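Local coordinates for Rna-binding protein with serine-rich domain 1 (Homo sapiens, PDB 4A8X) that serves as an auxiliary component of the exon junction complex on spliced mRNAs, its RNA recognition motif being required to form the ASAP complex, at residues Lys65-Gly69 with Gly70-Gly74. Residues are numbered along the deposited sequence; the frame is centred on the assembly and turned at random.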
loop_
_atom_site.group_PDB
_atom_site.type_symbol
_atom_site.label_atom_id
_atom_site.label_comp_id
_atom_site.label_asym_id
_atom_site.label_seq_id
_atom_site.Cartn_x
_atom_site.Cartn_y
_atom_site.Cartn_z
ATOM N N LYS A 65 -2.319 -6.553 21.591
ATOM C CA LYS A 65 -3.613 -7.238 21.589
ATOM C C LYS A 65 -4.453 -6.976 20.301
ATOM O O LYS A 65 -4.910 -7.932 19.650
ATOM C CB LYS A 65 -4.359 -6.804 22.870
ATOM C CG LYS A 65 -5.608 -7.558 23.212
ATOM C CD LYS A 65 -6.206 -7.095 24.566
ATOM C CE LYS A 65 -7.711 -7.373 24.610
ATOM N NZ LYS A 65 -8.391 -6.868 25.835
ATOM N N HIS A 66 -4.621 -5.701 19.923
ATOM C CA HIS A 66 -5.443 -5.311 18.767
ATOM C C HIS A 66 -4.734 -5.316 17.414
ATOM O O HIS A 66 -5.397 -5.369 16.381
ATOM C CB HIS A 66 -6.063 -3.926 18.997
ATOM C CG HIS A 66 -7.035 -3.900 20.138
ATOM N ND1 HIS A 66 -6.651 -4.131 21.439
ATOM C CD2 HIS A 66 -8.375 -3.720 20.164
ATOM C CE1 HIS A 66 -7.716 -4.079 22.228
ATOM N NE2 HIS A 66 -8.770 -3.828 21.478
ATOM N N MET A 67 -3.412 -5.237 17.383
ATOM C CA MET A 67 -2.745 -5.002 16.096
ATOM C C MET A 67 -1.688 -6.029 15.652
ATOM O O MET A 67 -1.220 -5.961 14.522
ATOM C CB MET A 67 -2.144 -3.596 16.067
ATOM C CG MET A 67 -3.186 -2.499 15.868
ATOM S SD MET A 67 -4.182 -2.600 14.337
ATOM C CE MET A 67 -3.056 -1.854 13.125
ATOM N N ASP A 68 -1.323 -6.988 16.496
ATOM C CA ASP A 68 -0.437 -8.037 16.045
ATOM C C ASP A 68 -1.314 -8.957 15.205
ATOM O O ASP A 68 -2.205 -9.604 15.739
ATOM C CB ASP A 68 0.187 -8.816 17.181
ATOM C CG ASP A 68 1.083 -9.910 16.675
ATOM O OD1 ASP A 68 1.858 -9.690 15.713
ATOM O OD2 ASP A 68 1.022 -11.005 17.231
ATOM N N GLY A 69 -1.135 -8.946 13.889
ATOM C CA GLY A 69 -2.103 -9.603 13.020
ATOM C C GLY A 69 -3.181 -8.704 12.461
ATOM O O GLY A 69 -4.037 -9.164 11.693
ATOM N N GLY A 70 -3.145 -7.418 12.834
ATOM C CA GLY A 70 -4.062 -6.419 12.310
ATOM C C GLY A 70 -3.584 -6.055 10.893
ATOM O O GLY A 70 -2.649 -6.689 10.351
ATOM N N GLN A 71 -4.244 -5.090 10.290
ATOM C CA GLN A 71 -3.944 -4.687 8.912
ATOM C C GLN A 71 -3.682 -3.205 8.793
ATOM O O GLN A 71 -4.382 -2.410 9.401
ATOM C CB GLN A 71 -5.119 -5.031 7.985
ATOM C CG GLN A 71 -5.403 -6.516 7.875
ATOM C CD GLN A 71 -6.704 -6.772 7.150
ATOM O OE1 GLN A 71 -6.782 -6.607 5.938
ATOM N NE2 GLN A 71 -7.749 -7.143 7.894
ATOM N N ILE A 72 -2.686 -2.839 7.980
ATOM C CA ILE A 72 -2.408 -1.447 7.640
ATOM C C ILE A 72 -2.102 -1.352 6.132
ATOM O O ILE A 72 -1.256 -2.098 5.615
ATOM C CB ILE A 72 -1.242 -0.851 8.461
ATOM C CG1 ILE A 72 -1.467 -0.957 9.996
ATOM C CG2 ILE A 72 -1.007 0.639 8.018
ATOM C CD1 ILE A 72 -0.350 -0.298 10.882
ATOM N N ASP A 73 -2.810 -0.459 5.460
ATOM C CA ASP A 73 -2.767 -0.299 4.004
ATOM C C ASP A 73 -2.850 -1.612 3.243
ATOM O O ASP A 73 -2.020 -1.871 2.350
ATOM C CB ASP A 73 -1.494 0.455 3.575
ATOM C CG ASP A 73 -1.519 0.851 2.122
ATOM O OD1 ASP A 73 -2.618 1.126 1.579
ATOM O OD2 ASP A 73 -0.416 0.878 1.513
ATOM N N GLY A 74 -3.811 -2.458 3.622
ATOM C CA GLY A 74 -4.144 -3.651 2.873
ATOM C C GLY A 74 -3.223 -4.817 3.116
ATOM O O GLY A 74 -3.280 -5.812 2.407
#
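Met67 and Ile72 meet where the second helix of the RNA recognition motif, 57-67, gives way through a type II beta turn to the short strand 71-72, outermost in this chain's own sheet. The turn runs from Met67 to Gly70 and is closed by a single backbone hydrogen bond, Gly70 N to Met67 O at 2.9 Å, nearly straight at the hydrogen (160°). Gly69 fills the third position of the turn with positive phi, where a CB would press on the carbonyl O of Asp68. At Gly70 the lack of a side chain lets the sulfur of Met67 pass close to the backbone.

CG of Met67 lies beside the backbone N (chi1 -75°), and further bends at chi2 and chi3 fold the thioether round and bring CE toward Ile72. CG1 of Ile72 in turn lies beside its own backbone N (chi1 -56°), which puts this longer branch in the path of the methyl. The two side chains cross at about a right angle. Both are buried against helix 18-26, where each touches Ile24 and Phe25, and both also pack on Ile77 of strand 75-82.

Asp68, whose CB points away from Gly70-Gly74, accepts a hydrogen bond from Ala79 N through OD1, tying the turn to strand 75-82. Gln71 directs its CB away from Lys65-Gly69, and its OE1 and NE2 bond to the backbone of a chain of one other protein, while Gln71 and Ile72 pair antiparallel with a strand of a different partner chain, extending the sheet across the interface. Within the apolar pair, CE of Met67 rests 3.6 Å from CG1 of Ile72 and 3.8 Å from CD1 of Ile72.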